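Local coordinates for SufE-like protein 1, chloroplastic/mitochondrial (Arabidopsis thaliana, PDB 4PUI) that activates a chloroplast cysteine desulfurase and takes part in cysteine desulfurization in mitochondria too, supplying sulfur for iron-sulfur clusters, and carries a BolA domain, the part modelled here, at residues A[2-14]-A[44-56]. Numbering follows the deposited sequence.
Sequences ALGSRGMRIREKL and DDGETHFNLRIVS
With CG beside its own backbone N (chi1 -57°) and CD extended beyond it (chi2 -164°), Glu47 carries its carboxylate up to the first turn of helix 5-18, while the Arg6 chain bends at chi3 (-64°) to bring NH1 back to the Glu47 carbonyl. The contact lays the first helix of the BolA domain along strand 49-55, the middle strand of its sheet. Glutamate suits this place because its two oxygens can accept from successive amides at the helix start: Arg6 N gives a bond of 2.9 Å to Glu47 OE1 on its syn side, and Gly7 N one of 2.9 Å to Glu47 OE2 from above the carboxylate plane. A water joins OE2 to Gly4 N, and the positive end of the helix dipole probably steadies the buried charge. A glutamine in place of Glu47 would probably leave at least one of these amides without a good acceptor and the helix end without its countercharge. In the guanidinium plane, Arg6 NH1 donates to Glu47 O at 2.9 Å, whereas NE forms a salt bridge with Glu78. Gly7, having no side chain, lets its CA come within 3.6 Å of Phe50 CE2. Further along, branched Leu14 sets CD1 against Leu52 CD1 and Ile54 CD1, and Ile10 fits CG2 against Leu52 CD2. Ile10 CD1 lies over one face of the Phe50 ring, 4.0 Å from its centroid.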
loop_
_atom_site.group_PDB
_atom_site.type_symbol
_atom_site.label_atom_id
_atom_site.label_comp_id
_atom_site.label_asym_id
_atom_site.label_seq_id
_atom_site.Cartn_x
_atom_site.Cartn_y
_atom_site.Cartn_z
ATOM N N ALA A 2 -1.957 -6.675 -15.671
ATOM C CA ALA A 2 -1.383 -5.642 -14.821
ATOM C C ALA A 2 -0.671 -6.256 -13.624
ATOM O O ALA A 2 0.383 -6.874 -13.759
ATOM C CB ALA A 2 -2.461 -4.681 -14.353
ATOM N N LEU A 3 -1.266 -6.093 -12.452
ATOM C CA LEU A 3 -0.670 -6.577 -11.220
ATOM C C LEU A 3 -0.724 -8.095 -11.134
ATOM O O LEU A 3 -1.607 -8.724 -11.708
ATOM C CB LEU A 3 -1.394 -5.976 -10.014
ATOM C CG LEU A 3 -1.265 -4.466 -9.832
ATOM C CD1 LEU A 3 -2.174 -4.007 -8.704
ATOM C CD2 LEU A 3 0.179 -4.105 -9.540
ATOM N N GLY A 4 0.228 -8.674 -10.414
ATOM C CA GLY A 4 0.214 -10.092 -10.128
ATOM C C GLY A 4 -0.722 -10.376 -8.970
ATOM O O GLY A 4 -1.426 -9.494 -8.489
ATOM N N SER A 5 -0.735 -11.618 -8.510
ATOM C CA SER A 5 -1.672 -12.015 -7.460
ATOM C C SER A 5 -1.540 -11.236 -6.148
ATOM O O SER A 5 -2.550 -10.851 -5.562
ATOM C CB SER A 5 -1.556 -13.516 -7.206
ATOM O OG SER A 5 -0.215 -13.857 -6.910
ATOM N N ARG A 6 -0.314 -11.003 -5.679
ATOM C CA ARG A 6 -0.122 -10.221 -4.451
ATOM C C ARG A 6 -0.574 -8.772 -4.647
ATOM O O ARG A 6 -1.256 -8.217 -3.789
ATOM C CB ARG A 6 1.339 -10.218 -3.970
ATOM C CG ARG A 6 1.615 -9.143 -2.915
ATOM C CD ARG A 6 2.958 -9.328 -2.191
ATOM N NE ARG A 6 2.948 -10.567 -1.432
ATOM C CZ ARG A 6 3.842 -11.540 -1.549
ATOM N NH1 ARG A 6 4.866 -11.421 -2.382
ATOM N NH2 ARG A 6 3.714 -12.637 -0.814
ATOM N N GLY A 7 -0.177 -8.162 -5.761
ATOM C CA GLY A 7 -0.582 -6.791 -6.062
ATOM C C GLY A 7 -2.096 -6.641 -6.015
ATOM O O GLY A 7 -2.624 -5.666 -5.482
ATOM N N MET A 8 -2.798 -7.615 -6.586
ATOM C CA MET A 8 -4.257 -7.593 -6.598
ATOM C C MET A 8 -4.818 -7.706 -5.182
ATOM O O MET A 8 -5.770 -7.000 -4.825
ATOM C CB MET A 8 -4.813 -8.697 -7.505
ATOM C CG MET A 8 -4.541 -8.461 -8.975
ATOM S SD MET A 8 -5.136 -6.829 -9.504
ATOM C CE MET A 8 -6.895 -7.120 -9.649
ATOM N N ARG A 9 -4.224 -8.581 -4.370
ATOM C CA ARG A 9 -4.646 -8.696 -2.975
ATOM C C ARG A 9 -4.429 -7.402 -2.194
ATOM O O ARG A 9 -5.280 -7.021 -1.380
ATOM C CB ARG A 9 -3.913 -9.837 -2.254
ATOM C CG ARG A 9 -4.339 -11.207 -2.674
ATOM C CD ARG A 9 -3.821 -12.268 -1.698
ATOM N NE ARG A 9 -2.373 -12.231 -1.528
ATOM C CZ ARG A 9 -1.521 -12.972 -2.226
ATOM N NH1 ARG A 9 -1.971 -13.796 -3.151
ATOM N NH2 ARG A 9 -0.215 -12.886 -2.004
ATOM N N ILE A 10 -3.287 -6.749 -2.428
ATOM C CA ILE A 10 -2.964 -5.492 -1.751
ATOM C C ILE A 10 -3.991 -4.431 -2.134
ATOM O O ILE A 10 -4.541 -3.756 -1.267
ATOM C CB ILE A 10 -1.532 -5.014 -2.099
ATOM C CG1 ILE A 10 -0.482 -5.895 -1.406
ATOM C CG2 ILE A 10 -1.323 -3.545 -1.710
ATOM C CD1 ILE A 10 0.941 -5.586 -1.876
ATOM N N ARG A 11 -4.272 -4.313 -3.423
ATOM C CA ARG A 11 -5.262 -3.341 -3.886
ATOM C C ARG A 11 -6.635 -3.624 -3.264
ATOM O O ARG A 11 -7.310 -2.718 -2.791
ATOM C CB ARG A 11 -5.356 -3.349 -5.411
ATOM C CG ARG A 11 -6.521 -2.531 -5.944
ATOM C CD ARG A 11 -6.422 -2.300 -7.443
ATOM N NE ARG A 11 -5.607 -1.136 -7.761
ATOM C CZ ARG A 11 -6.038 0.124 -7.693
ATOM N NH1 ARG A 11 -7.285 0.398 -7.304
ATOM N NH2 ARG A 11 -5.221 1.118 -8.011
ATOM N N GLU A 12 -7.045 -4.884 -3.248
ATOM C CA GLU A 12 -8.370 -5.206 -2.716
ATOM C C GLU A 12 -8.475 -4.931 -1.211
ATOM O O GLU A 12 -9.516 -4.461 -0.725
ATOM C CB GLU A 12 -8.747 -6.655 -3.042
ATOM C CG GLU A 12 -9.227 -6.826 -4.473
ATOM C CD GLU A 12 -9.328 -8.277 -4.898
ATOM O OE1 GLU A 12 -9.671 -9.122 -4.044
ATOM O OE2 GLU A 12 -9.064 -8.566 -6.088
ATOM N N LYS A 13 -7.407 -5.228 -0.482
ATOM C CA LYS A 13 -7.384 -5.011 0.963
ATOM C C LYS A 13 -7.495 -3.515 1.274
ATOM O O LYS A 13 -8.253 -3.109 2.152
ATOM C CB LYS A 13 -6.109 -5.590 1.571
ATOM C CG LYS A 13 -5.958 -5.394 3.088
ATOM C CD LYS A 13 -6.997 -6.182 3.866
ATOM C CE LYS A 13 -6.795 -6.046 5.367
ATOM N NZ LYS A 13 -6.045 -7.190 5.962
ATOM N N LEU A 14 -6.738 -2.700 0.556
ATOM C CA LEU A 14 -6.787 -1.264 0.805
ATOM C C LEU A 14 -8.124 -0.661 0.402
ATOM O O LEU A 14 -8.631 0.227 1.090
ATOM C CB LEU A 14 -5.645 -0.558 0.085
ATOM C CG LEU A 14 -4.259 -1.038 0.518
ATOM C CD1 LEU A 14 -3.191 -0.421 -0.361
ATOM C CD2 LEU A 14 -3.996 -0.728 1.990
ATOM N N ASP A 44 8.123 -13.680 -11.789
ATOM C CA ASP A 44 7.736 -12.424 -12.422
ATOM C C ASP A 44 8.375 -11.253 -11.681
ATOM O O ASP A 44 7.830 -10.143 -11.671
ATOM C CB ASP A 44 6.213 -12.272 -12.437
ATOM C CG ASP A 44 5.621 -12.116 -11.045
ATOM O OD1 ASP A 44 6.239 -12.604 -10.072
ATOM O OD2 ASP A 44 4.535 -11.505 -10.933
ATOM N N ASP A 45 9.537 -11.541 -11.085
ATOM C CA ASP A 45 10.304 -10.673 -10.164
ATOM C C ASP A 45 9.972 -10.870 -8.687
ATOM O O ASP A 45 10.678 -10.352 -7.822
ATOM C CB ASP A 45 10.255 -9.177 -10.521
ATOM C CG ASP A 45 11.105 -8.841 -11.723
ATOM O OD1 ASP A 45 12.181 -9.457 -11.872
ATOM O OD2 ASP A 45 10.692 -7.974 -12.522
ATOM N N GLY A 46 8.893 -11.589 -8.393
ATOM C CA GLY A 46 8.625 -11.967 -7.021
ATOM C C GLY A 46 7.561 -11.211 -6.254
ATOM O O GLY A 46 7.170 -11.649 -5.178
ATOM N N GLU A 47 7.091 -10.090 -6.792
ATOM C CA GLU A 47 6.169 -9.219 -6.069
ATOM C C GLU A 47 6.700 -8.910 -4.680
ATOM O O GLU A 47 6.008 -9.094 -3.689
ATOM C CB GLU A 47 4.760 -9.829 -5.979
ATOM C CG GLU A 47 4.141 -10.153 -7.336
ATOM C CD GLU A 47 2.639 -10.374 -7.252
ATOM O OE1 GLU A 47 2.228 -11.529 -7.054
ATOM O OE2 GLU A 47 1.875 -9.390 -7.372
ATOM N N THR A 48 7.937 -8.423 -4.622
ATOM C CA THR A 48 8.609 -8.174 -3.355
ATOM C C THR A 48 8.575 -6.703 -2.956
ATOM O O THR A 48 8.719 -6.376 -1.783
ATOM C CB THR A 48 10.084 -8.586 -3.442
ATOM O OG1 THR A 48 10.687 -7.911 -4.549
ATOM C CG2 THR A 48 10.206 -10.085 -3.641
ATOM N N HIS A 49 8.383 -5.817 -3.931
ATOM C CA HIS A 49 8.428 -4.383 -3.676
ATOM C C HIS A 49 7.302 -3.649 -4.389
ATOM O O HIS A 49 7.119 -3.808 -5.593
ATOM C CB HIS A 49 9.766 -3.808 -4.144
ATOM C CG HIS A 49 10.940 -4.298 -3.358
ATOM N ND1 HIS A 49 11.442 -5.573 -3.488
ATOM C CD2 HIS A 49 11.709 -3.684 -2.425
ATOM C CE1 HIS A 49 12.470 -5.725 -2.672
ATOM N NE2 HIS A 49 12.649 -4.595 -2.012
ATOM N N PHE A 50 6.553 -2.843 -3.641
ATOM C CA PHE A 50 5.501 -2.025 -4.228
ATOM C C PHE A 50 5.610 -0.585 -3.761
ATOM O O PHE A 50 6.056 -0.320 -2.646
ATOM C CB PHE A 50 4.114 -2.543 -3.850
ATOM C CG PHE A 50 3.779 -3.880 -4.449
ATOM C CD1 PHE A 50 4.229 -5.053 -3.867
ATOM C CD2 PHE A 50 3.004 -3.955 -5.603
ATOM C CE1 PHE A 50 3.920 -6.292 -4.434
ATOM C CE2 PHE A 50 2.682 -5.178 -6.168
ATOM C CZ PHE A 50 3.143 -6.356 -5.580
ATOM N N ASN A 51 5.208 0.334 -4.635
ATOM C CA ASN A 51 4.952 1.712 -4.243
ATOM C C ASN A 51 3.452 1.872 -4.099
ATOM O O ASN A 51 2.701 1.480 -4.991
ATOM C CB ASN A 51 5.459 2.710 -5.299
ATOM C CG ASN A 51 6.976 2.693 -5.459
ATOM O OD1 ASN A 51 7.705 2.405 -4.513
ATOM N ND2 ASN A 51 7.452 3.013 -6.660
ATOM N N LEU A 52 3.016 2.446 -2.980
ATOM C CA LEU A 52 1.596 2.708 -2.747
ATOM C C LEU A 52 1.341 4.214 -2.630
ATOM O O LEU A 52 2.057 4.909 -1.911
ATOM C CB LEU A 52 1.157 2.066 -1.443
ATOM C CG LEU A 52 1.402 0.572 -1.271
ATOM C CD1 LEU A 52 0.896 0.092 0.086
ATOM C CD2 LEU A 52 0.725 -0.203 -2.386
ATOM N N ARG A 53 0.323 4.709 -3.331
ATOM C CA ARG A 53 -0.151 6.068 -3.103
ATOM C C ARG A 53 -1.625 5.974 -2.756
ATOM O O ARG A 53 -2.424 5.481 -3.552
ATOM C CB ARG A 53 0.048 6.962 -4.327
ATOM C CG ARG A 53 -0.400 8.419 -4.093
ATOM C CD ARG A 53 -0.297 9.229 -5.370
ATOM N NE ARG A 53 -0.643 10.640 -5.204
ATOM C CZ ARG A 53 -1.876 11.117 -5.312
ATOM N NH1 ARG A 53 -2.877 10.290 -5.550
ATOM N NH2 ARG A 53 -2.111 12.423 -5.179
ATOM N N ILE A 54 -1.973 6.410 -1.549
ATOM C CA ILE A 54 -3.333 6.255 -1.047
ATOM C C ILE A 54 -3.864 7.585 -0.573
ATOM O O ILE A 54 -3.259 8.214 0.285
ATOM C CB ILE A 54 -3.365 5.294 0.152
ATOM C CG1 ILE A 54 -2.509 4.068 -0.154
ATOM C CG2 ILE A 54 -4.824 4.909 0.540
ATOM C CD1 ILE A 54 -2.259 3.177 1.058
ATOM N N VAL A 55 -5.010 7.988 -1.114
ATOM C CA VAL A 55 -5.717 9.164 -0.608
ATOM C C VAL A 55 -7.011 8.694 0.063
ATOM O O VAL A 55 -7.907 8.167 -0.600
ATOM C CB VAL A 55 -6.025 10.180 -1.722
ATOM C CG1 VAL A 55 -6.644 11.433 -1.117
ATOM C CG2 VAL A 55 -4.747 10.536 -2.492
ATOM N N SER A 56 -7.085 8.837 1.385
ATOM C CA SER A 56 -8.234 8.319 2.138
ATOM C C SER A 56 -8.562 9.205 3.315
ATOM O O SER A 56 -7.648 9.720 3.968
ATOM C CB SER A 56 -7.945 6.911 2.672
ATOM O OG SER A 56 -8.986 6.422 3.515
HETATM O O HOH W 1 2.295 -7.367 -8.819
#